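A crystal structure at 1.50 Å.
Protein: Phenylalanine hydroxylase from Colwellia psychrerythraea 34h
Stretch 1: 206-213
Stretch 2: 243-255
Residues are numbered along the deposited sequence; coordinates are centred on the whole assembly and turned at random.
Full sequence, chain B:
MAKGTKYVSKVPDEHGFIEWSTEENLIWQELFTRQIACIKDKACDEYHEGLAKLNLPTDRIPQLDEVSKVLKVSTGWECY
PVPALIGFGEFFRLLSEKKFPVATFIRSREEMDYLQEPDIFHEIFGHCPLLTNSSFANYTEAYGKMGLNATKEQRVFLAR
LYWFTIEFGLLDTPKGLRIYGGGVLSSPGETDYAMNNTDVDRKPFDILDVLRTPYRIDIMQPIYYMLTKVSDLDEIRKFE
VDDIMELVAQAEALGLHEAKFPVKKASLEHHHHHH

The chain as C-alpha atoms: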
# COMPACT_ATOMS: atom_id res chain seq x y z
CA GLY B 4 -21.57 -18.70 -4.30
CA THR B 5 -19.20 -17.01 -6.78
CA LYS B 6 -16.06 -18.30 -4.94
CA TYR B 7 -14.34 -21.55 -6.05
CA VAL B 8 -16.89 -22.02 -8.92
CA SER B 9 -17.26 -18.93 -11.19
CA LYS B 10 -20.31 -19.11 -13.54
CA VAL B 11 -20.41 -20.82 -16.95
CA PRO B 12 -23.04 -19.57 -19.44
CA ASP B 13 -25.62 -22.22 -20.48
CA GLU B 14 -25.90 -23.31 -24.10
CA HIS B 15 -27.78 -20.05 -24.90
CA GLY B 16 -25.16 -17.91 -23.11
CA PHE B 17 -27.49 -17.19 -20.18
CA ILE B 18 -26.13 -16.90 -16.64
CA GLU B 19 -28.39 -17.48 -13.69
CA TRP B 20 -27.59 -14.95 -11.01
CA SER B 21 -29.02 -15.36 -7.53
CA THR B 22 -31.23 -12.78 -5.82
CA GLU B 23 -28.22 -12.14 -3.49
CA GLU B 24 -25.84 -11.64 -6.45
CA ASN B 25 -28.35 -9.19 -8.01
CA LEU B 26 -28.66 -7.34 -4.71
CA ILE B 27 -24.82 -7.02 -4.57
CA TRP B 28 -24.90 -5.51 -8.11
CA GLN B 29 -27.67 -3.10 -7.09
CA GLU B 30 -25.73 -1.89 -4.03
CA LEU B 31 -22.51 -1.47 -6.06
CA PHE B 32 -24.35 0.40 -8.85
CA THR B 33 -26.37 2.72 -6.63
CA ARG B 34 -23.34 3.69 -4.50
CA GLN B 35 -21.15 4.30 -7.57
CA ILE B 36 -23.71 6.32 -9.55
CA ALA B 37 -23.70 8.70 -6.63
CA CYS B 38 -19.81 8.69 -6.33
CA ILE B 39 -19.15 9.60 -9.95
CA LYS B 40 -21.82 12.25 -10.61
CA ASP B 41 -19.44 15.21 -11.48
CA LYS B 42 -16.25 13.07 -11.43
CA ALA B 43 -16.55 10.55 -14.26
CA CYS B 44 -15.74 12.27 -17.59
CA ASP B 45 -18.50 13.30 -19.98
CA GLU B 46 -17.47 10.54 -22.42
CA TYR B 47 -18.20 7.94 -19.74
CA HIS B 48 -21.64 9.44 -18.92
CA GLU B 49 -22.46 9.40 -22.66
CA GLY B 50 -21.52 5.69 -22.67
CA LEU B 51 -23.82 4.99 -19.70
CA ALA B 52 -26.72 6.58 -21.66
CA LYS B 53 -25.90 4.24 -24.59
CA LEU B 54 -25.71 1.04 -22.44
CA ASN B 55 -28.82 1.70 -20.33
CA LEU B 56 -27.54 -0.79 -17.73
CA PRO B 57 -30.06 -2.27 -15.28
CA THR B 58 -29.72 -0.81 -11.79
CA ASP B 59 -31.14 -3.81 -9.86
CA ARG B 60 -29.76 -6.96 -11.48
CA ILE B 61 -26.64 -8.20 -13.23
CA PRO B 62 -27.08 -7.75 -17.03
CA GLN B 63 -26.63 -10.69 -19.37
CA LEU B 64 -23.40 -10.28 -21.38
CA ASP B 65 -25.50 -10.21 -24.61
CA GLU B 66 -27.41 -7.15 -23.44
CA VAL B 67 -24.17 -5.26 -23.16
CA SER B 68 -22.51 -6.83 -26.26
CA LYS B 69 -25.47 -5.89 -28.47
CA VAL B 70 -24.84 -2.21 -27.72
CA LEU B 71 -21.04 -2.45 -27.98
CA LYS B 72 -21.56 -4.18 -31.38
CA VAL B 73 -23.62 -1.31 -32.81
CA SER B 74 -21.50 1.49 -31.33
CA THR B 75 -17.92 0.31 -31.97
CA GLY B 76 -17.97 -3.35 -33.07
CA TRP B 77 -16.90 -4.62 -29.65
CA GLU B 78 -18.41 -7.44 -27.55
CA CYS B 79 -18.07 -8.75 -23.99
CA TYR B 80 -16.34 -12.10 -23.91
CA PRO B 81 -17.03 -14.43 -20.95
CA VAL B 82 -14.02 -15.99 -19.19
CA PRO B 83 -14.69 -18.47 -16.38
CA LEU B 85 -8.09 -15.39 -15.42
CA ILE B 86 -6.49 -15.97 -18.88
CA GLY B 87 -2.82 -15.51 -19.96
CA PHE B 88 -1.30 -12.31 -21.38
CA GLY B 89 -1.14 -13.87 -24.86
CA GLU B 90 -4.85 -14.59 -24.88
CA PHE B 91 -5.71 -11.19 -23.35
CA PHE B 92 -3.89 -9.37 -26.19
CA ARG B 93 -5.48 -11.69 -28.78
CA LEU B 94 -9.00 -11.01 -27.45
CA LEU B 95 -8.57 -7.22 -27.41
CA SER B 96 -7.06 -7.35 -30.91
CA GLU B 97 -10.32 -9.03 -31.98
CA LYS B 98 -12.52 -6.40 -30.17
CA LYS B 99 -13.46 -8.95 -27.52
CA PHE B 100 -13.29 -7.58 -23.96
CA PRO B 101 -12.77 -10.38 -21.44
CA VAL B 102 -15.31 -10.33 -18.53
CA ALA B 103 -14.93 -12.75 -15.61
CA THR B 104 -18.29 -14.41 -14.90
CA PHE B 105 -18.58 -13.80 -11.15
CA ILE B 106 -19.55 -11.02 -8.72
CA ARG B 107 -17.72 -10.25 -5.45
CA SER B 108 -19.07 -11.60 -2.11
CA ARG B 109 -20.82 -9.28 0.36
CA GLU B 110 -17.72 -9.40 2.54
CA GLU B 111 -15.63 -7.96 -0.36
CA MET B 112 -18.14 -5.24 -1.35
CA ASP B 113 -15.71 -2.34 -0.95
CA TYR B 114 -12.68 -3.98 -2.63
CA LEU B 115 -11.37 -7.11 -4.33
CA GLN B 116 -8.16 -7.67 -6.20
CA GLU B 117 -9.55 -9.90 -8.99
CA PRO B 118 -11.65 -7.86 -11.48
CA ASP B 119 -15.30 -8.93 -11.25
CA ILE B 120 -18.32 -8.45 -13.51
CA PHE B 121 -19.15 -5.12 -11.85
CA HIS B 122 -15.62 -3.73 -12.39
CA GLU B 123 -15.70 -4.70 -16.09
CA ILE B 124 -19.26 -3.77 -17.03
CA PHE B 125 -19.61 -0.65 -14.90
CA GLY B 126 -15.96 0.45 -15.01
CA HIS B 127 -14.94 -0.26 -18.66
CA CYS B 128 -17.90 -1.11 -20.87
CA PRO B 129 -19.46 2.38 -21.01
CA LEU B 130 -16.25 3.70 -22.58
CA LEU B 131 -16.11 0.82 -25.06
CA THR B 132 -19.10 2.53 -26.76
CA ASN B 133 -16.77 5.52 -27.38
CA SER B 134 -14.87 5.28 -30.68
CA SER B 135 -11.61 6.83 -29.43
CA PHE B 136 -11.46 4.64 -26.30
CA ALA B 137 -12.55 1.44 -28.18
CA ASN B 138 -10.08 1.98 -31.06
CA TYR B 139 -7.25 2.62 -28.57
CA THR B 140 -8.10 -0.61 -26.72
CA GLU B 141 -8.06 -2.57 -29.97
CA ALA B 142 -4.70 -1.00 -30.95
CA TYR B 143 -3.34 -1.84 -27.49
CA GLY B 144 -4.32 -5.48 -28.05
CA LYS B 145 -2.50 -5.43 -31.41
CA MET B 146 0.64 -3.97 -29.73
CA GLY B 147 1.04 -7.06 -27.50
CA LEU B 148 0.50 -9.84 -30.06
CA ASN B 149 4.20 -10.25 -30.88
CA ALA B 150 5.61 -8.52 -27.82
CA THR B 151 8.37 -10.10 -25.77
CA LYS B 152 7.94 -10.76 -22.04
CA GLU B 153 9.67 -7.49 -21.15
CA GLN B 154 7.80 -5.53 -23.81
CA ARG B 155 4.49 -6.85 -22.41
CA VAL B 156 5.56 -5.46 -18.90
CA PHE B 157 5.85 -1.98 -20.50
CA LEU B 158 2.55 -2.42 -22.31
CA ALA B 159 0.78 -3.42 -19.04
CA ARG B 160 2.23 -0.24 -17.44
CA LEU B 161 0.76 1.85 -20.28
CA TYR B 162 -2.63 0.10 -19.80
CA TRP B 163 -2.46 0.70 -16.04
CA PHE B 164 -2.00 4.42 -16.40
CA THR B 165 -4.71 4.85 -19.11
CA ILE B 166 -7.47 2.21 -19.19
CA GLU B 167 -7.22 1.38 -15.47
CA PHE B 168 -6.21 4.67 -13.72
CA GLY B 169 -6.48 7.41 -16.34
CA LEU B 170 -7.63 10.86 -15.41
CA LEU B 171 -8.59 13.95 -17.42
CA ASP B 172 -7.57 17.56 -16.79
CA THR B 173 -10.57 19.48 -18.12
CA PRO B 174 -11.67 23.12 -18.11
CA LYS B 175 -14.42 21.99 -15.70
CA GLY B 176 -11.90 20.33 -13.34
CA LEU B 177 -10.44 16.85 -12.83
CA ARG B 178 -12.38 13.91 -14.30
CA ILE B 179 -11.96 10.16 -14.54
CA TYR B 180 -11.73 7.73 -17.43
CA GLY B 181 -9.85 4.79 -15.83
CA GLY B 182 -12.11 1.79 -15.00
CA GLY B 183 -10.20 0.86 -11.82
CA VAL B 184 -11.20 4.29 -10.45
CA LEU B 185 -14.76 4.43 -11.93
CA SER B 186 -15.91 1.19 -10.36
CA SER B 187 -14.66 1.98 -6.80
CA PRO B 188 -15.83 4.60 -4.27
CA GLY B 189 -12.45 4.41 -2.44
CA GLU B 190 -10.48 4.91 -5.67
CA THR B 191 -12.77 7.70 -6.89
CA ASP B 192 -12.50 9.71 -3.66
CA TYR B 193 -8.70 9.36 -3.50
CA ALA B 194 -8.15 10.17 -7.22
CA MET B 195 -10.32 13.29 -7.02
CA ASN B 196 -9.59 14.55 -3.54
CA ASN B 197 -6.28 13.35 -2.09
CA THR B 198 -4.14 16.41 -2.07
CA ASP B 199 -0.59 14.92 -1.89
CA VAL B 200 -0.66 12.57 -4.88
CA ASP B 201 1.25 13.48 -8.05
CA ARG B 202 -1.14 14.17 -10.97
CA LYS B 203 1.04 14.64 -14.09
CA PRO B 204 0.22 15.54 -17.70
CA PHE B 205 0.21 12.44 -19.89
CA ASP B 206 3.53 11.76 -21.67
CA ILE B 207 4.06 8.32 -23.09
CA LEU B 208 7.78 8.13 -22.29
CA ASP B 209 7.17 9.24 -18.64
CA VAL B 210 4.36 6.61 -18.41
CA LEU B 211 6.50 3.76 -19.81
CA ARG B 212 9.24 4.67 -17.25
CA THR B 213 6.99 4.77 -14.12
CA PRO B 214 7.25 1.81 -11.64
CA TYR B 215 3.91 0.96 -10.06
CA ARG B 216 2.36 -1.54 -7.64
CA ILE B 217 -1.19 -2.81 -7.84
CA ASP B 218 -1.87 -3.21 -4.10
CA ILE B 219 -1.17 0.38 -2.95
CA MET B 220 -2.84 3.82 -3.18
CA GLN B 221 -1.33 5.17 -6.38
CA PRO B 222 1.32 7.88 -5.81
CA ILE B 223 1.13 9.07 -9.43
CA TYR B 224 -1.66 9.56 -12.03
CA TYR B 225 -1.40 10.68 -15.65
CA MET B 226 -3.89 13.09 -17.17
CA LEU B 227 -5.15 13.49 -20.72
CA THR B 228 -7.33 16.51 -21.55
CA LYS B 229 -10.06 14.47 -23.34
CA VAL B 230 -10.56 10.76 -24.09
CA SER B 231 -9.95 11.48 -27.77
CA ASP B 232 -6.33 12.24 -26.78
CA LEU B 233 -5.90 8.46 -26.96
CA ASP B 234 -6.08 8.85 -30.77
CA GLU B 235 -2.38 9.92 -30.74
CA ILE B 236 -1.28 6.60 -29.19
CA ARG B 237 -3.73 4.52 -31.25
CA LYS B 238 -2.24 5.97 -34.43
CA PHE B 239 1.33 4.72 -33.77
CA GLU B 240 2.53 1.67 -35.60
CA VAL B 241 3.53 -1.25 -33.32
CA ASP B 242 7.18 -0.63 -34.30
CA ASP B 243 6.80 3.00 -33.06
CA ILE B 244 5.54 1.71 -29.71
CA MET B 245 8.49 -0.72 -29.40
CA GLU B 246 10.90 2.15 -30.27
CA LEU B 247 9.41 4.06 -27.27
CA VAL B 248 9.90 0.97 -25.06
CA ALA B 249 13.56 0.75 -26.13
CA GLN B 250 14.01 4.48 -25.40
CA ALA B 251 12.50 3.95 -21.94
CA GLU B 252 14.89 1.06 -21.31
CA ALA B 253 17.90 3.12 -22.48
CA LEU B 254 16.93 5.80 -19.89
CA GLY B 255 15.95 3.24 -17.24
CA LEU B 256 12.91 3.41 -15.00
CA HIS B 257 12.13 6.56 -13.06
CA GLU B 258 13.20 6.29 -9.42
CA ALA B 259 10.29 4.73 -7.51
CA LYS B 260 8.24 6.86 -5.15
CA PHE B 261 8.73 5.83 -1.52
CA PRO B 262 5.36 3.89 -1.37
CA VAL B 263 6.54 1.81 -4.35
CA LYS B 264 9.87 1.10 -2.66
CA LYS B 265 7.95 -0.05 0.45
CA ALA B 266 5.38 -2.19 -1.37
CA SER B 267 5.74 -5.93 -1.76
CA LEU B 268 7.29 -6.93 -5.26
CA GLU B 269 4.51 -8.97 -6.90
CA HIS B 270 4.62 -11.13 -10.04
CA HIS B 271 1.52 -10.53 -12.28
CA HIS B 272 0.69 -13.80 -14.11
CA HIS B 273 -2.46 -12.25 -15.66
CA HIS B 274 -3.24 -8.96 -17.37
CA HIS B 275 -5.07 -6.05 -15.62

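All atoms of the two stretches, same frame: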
# COMPACT_ATOMS: atom_id res chain seq x y z
N ASP B 206 2.44 11.77 -20.74
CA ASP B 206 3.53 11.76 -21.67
C ASP B 206 3.92 10.30 -21.75
O ASP B 206 4.20 9.63 -20.72
CB ASP B 206 4.68 12.61 -21.16
CG ASP B 206 5.92 12.52 -22.04
OD1 ASP B 206 6.70 11.55 -21.93
OD2 ASP B 206 6.10 13.42 -22.87
N ILE B 207 3.95 9.76 -22.96
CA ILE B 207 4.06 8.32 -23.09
C ILE B 207 5.39 7.81 -22.56
O ILE B 207 5.48 6.72 -21.98
CB ILE B 207 3.78 7.87 -24.57
CG1 ILE B 207 3.75 6.33 -24.62
CG2 ILE B 207 4.76 8.52 -25.55
CD1 ILE B 207 2.76 5.75 -25.71
N LEU B 208 6.48 8.56 -22.82
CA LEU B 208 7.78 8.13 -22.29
C LEU B 208 7.79 8.14 -20.74
O LEU B 208 8.23 7.14 -20.13
CB LEU B 208 8.94 8.99 -22.90
CG LEU B 208 10.31 8.52 -22.46
CD1 LEU B 208 10.61 7.09 -22.93
CD2 LEU B 208 11.26 9.51 -23.17
N ASP B 209 7.27 9.21 -20.12
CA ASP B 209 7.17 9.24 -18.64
C ASP B 209 6.38 7.99 -18.15
O ASP B 209 6.80 7.29 -17.20
CB ASP B 209 6.45 10.50 -18.14
CG ASP B 209 7.35 11.63 -18.01
OD1 ASP B 209 8.53 11.43 -17.64
OD2 ASP B 209 6.82 12.74 -18.24
N VAL B 210 5.26 7.71 -18.84
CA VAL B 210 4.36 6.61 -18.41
C VAL B 210 5.11 5.29 -18.52
O VAL B 210 5.14 4.53 -17.56
CB VAL B 210 3.09 6.57 -19.28
CG1 VAL B 210 2.31 5.18 -19.12
CG2 VAL B 210 2.21 7.70 -18.96
N LEU B 211 5.78 5.02 -19.65
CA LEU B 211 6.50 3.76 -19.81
C LEU B 211 7.65 3.56 -18.76
O LEU B 211 8.06 2.44 -18.48
CB LEU B 211 7.10 3.68 -21.23
CG LEU B 211 6.07 3.48 -22.35
CD1 LEU B 211 6.73 3.70 -23.70
CD2 LEU B 211 5.36 2.11 -22.29
N ARG B 212 8.15 4.69 -18.24
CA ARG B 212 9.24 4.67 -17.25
C ARG B 212 8.77 4.63 -15.78
O ARG B 212 9.61 4.65 -14.88
CB ARG B 212 10.11 5.90 -17.43
CG ARG B 212 10.96 5.76 -18.75
CD ARG B 212 11.82 7.02 -18.99
NE ARG B 212 12.89 7.00 -18.02
CZ ARG B 212 13.14 7.95 -17.11
NH1 ARG B 212 12.44 9.10 -17.05
NH2 ARG B 212 14.11 7.71 -16.24
N THR B 213 7.46 4.60 -15.52
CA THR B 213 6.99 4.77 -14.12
C THR B 213 6.75 3.40 -13.42
O THR B 213 5.84 2.67 -13.80
CB THR B 213 5.67 5.59 -14.12
OG1 THR B 213 5.89 6.89 -14.70
CG2 THR B 213 5.19 5.79 -12.66
N ASP B 243 6.62 1.71 -33.76
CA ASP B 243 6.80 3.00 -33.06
C ASP B 243 6.69 2.79 -31.55
O ASP B 243 7.50 3.30 -30.78
CB ASP B 243 5.79 4.06 -33.46
CG ASP B 243 5.85 4.43 -34.94
OD1 ASP B 243 6.96 4.37 -35.55
OD2 ASP B 243 4.77 4.79 -35.48
N ILE B 244 5.68 2.03 -31.13
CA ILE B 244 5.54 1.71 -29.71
C ILE B 244 6.79 1.00 -29.13
O ILE B 244 7.29 1.35 -28.03
CB ILE B 244 4.23 0.90 -29.42
CG1 ILE B 244 2.95 1.68 -29.84
CG2 ILE B 244 4.18 0.39 -27.99
CD1 ILE B 244 2.58 2.98 -29.06
N MET B 245 7.33 0.03 -29.87
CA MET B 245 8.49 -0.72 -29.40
C MET B 245 9.76 0.16 -29.40
O MET B 245 10.61 0.00 -28.51
CB MET B 245 8.70 -2.03 -30.18
CG MET B 245 7.55 -3.03 -30.02
SD MET B 245 6.90 -3.13 -28.31
CE MET B 245 5.41 -4.11 -28.66
N GLU B 246 9.83 1.13 -30.33
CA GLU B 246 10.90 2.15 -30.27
C GLU B 246 10.83 2.95 -28.94
O GLU B 246 11.85 3.19 -28.31
CB GLU B 246 10.83 3.13 -31.44
CG GLU B 246 11.42 2.59 -32.72
CD GLU B 246 11.35 3.61 -33.85
OE1 GLU B 246 10.97 4.79 -33.62
OE2 GLU B 246 11.69 3.20 -34.98
N LEU B 247 9.62 3.31 -28.53
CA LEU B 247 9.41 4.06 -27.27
C LEU B 247 9.81 3.21 -26.06
O LEU B 247 10.43 3.69 -25.09
CB LEU B 247 7.96 4.51 -27.20
CG LEU B 247 7.63 5.68 -28.13
CD1 LEU B 247 6.12 5.99 -28.38
CD2 LEU B 247 8.32 6.98 -27.66
N VAL B 248 9.49 1.91 -26.10
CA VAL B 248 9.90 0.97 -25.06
C VAL B 248 11.43 0.89 -24.94
O VAL B 248 11.99 1.00 -23.86
CB VAL B 248 9.26 -0.44 -25.24
CG1 VAL B 248 9.89 -1.45 -24.32
CG2 VAL B 248 7.73 -0.36 -25.02
N ALA B 249 12.10 0.70 -26.09
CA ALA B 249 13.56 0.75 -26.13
C ALA B 249 14.16 2.08 -25.62
O ALA B 249 15.13 2.04 -24.86
CB ALA B 249 14.05 0.47 -27.58
N GLN B 250 13.53 3.20 -25.93
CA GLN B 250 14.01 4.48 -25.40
C GLN B 250 13.86 4.52 -23.86
O GLN B 250 14.75 4.94 -23.14
CB GLN B 250 13.21 5.60 -26.02
CG GLN B 250 13.74 6.92 -25.61
CD GLN B 250 12.93 8.04 -26.13
OE1 GLN B 250 11.85 7.84 -26.74
NE2 GLN B 250 13.45 9.24 -26.00
N ALA B 251 12.69 4.10 -23.38
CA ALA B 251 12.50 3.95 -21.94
C ALA B 251 13.56 3.08 -21.25
O ALA B 251 14.06 3.46 -20.19
CB ALA B 251 11.10 3.39 -21.69
N GLU B 252 13.90 1.92 -21.83
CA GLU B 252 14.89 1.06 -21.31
C GLU B 252 16.29 1.70 -21.34
O GLU B 252 17.03 1.58 -20.35
CB GLU B 252 14.87 -0.26 -22.05
CG GLU B 252 13.80 -1.19 -21.52
CD GLU B 252 13.84 -2.58 -22.12
OE1 GLU B 252 13.76 -3.59 -21.37
OE2 GLU B 252 13.97 -2.63 -23.36
N ALA B 253 16.62 2.40 -22.42
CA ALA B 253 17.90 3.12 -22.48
C ALA B 253 18.03 4.15 -21.32
O ALA B 253 19.12 4.36 -20.78
CB ALA B 253 18.03 3.84 -23.81
N LEU B 254 16.93 4.83 -20.98
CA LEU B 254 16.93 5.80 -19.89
C LEU B 254 16.82 5.18 -18.52
O LEU B 254 17.26 5.77 -17.53
CB LEU B 254 15.76 6.77 -20.10
CG LEU B 254 15.94 7.73 -21.29
CD1 LEU B 254 14.62 8.36 -21.64
CD2 LEU B 254 17.00 8.82 -20.98
N GLY B 255 16.28 3.97 -18.49
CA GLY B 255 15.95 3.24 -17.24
C GLY B 255 14.66 3.78 -16.62
O GLY B 255 14.17 4.86 -16.95

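The guanidinium of Arg212 donates twice to a single backbone acceptor: Arg212 NE lies 2.7 Å from Gly255 O, and Arg212 NH2 lies 2.9 Å from the same Gly255 O. The carbonyl approaches the edge of the guanidinium, near its plane, where the N-H bonds point; because the two donors share one oxygen, both angles are bent, to 143° and 135°. Arginine suits the place because its long chain carries both donors to the end of the second helix, where Gly255 is the first residue to leave helical geometry. Gly255 does so with positive phi, a conformation that favours glycine.

The short helix of the first stretch is capped by Asp206, whose OD1 accepts from Asp209 N at 3.0 Å, satisfying an amide that the first turn leaves without a helical partner. At the other end, Thr213 OG1 donates to Asp209 O at 2.7 Å.

Around the arginine the contact becomes apolar. The aliphatic part of Arg212 lies over Ala251, with Arg212 CG 3.8 Å from Ala251 CB; Arg212 CA and Ala251 CA, 5.8 Å apart, mark the closest CA approach. The small methyl of Ala251 also meets Leu211, CB to CB at 4.0 Å, and Leu208, whose CD1 is 3.9 Å from Ala251 CB. Leu208 is a knob in a hole formed by Leu247, Gln250, Ala251 and Leu254; its branched end fills the space, with Leu208 CD2 3.9 Å from Leu254 CD1.

Leu211 points toward the second helix and sets its CD1 3.8 Å from Leu247 CB; buried against apolar side chains, it suits a wholly hydrocarbon residue. Farther out, Ile207 likewise offers methyls to methyls: its CG2 packs 4.0 Å from Leu247 CD1, and its CD1 lies a looser 4.4 Å from Ile244 CD1. The helix axes cross at -61°, 9.4 Å apart at their closest.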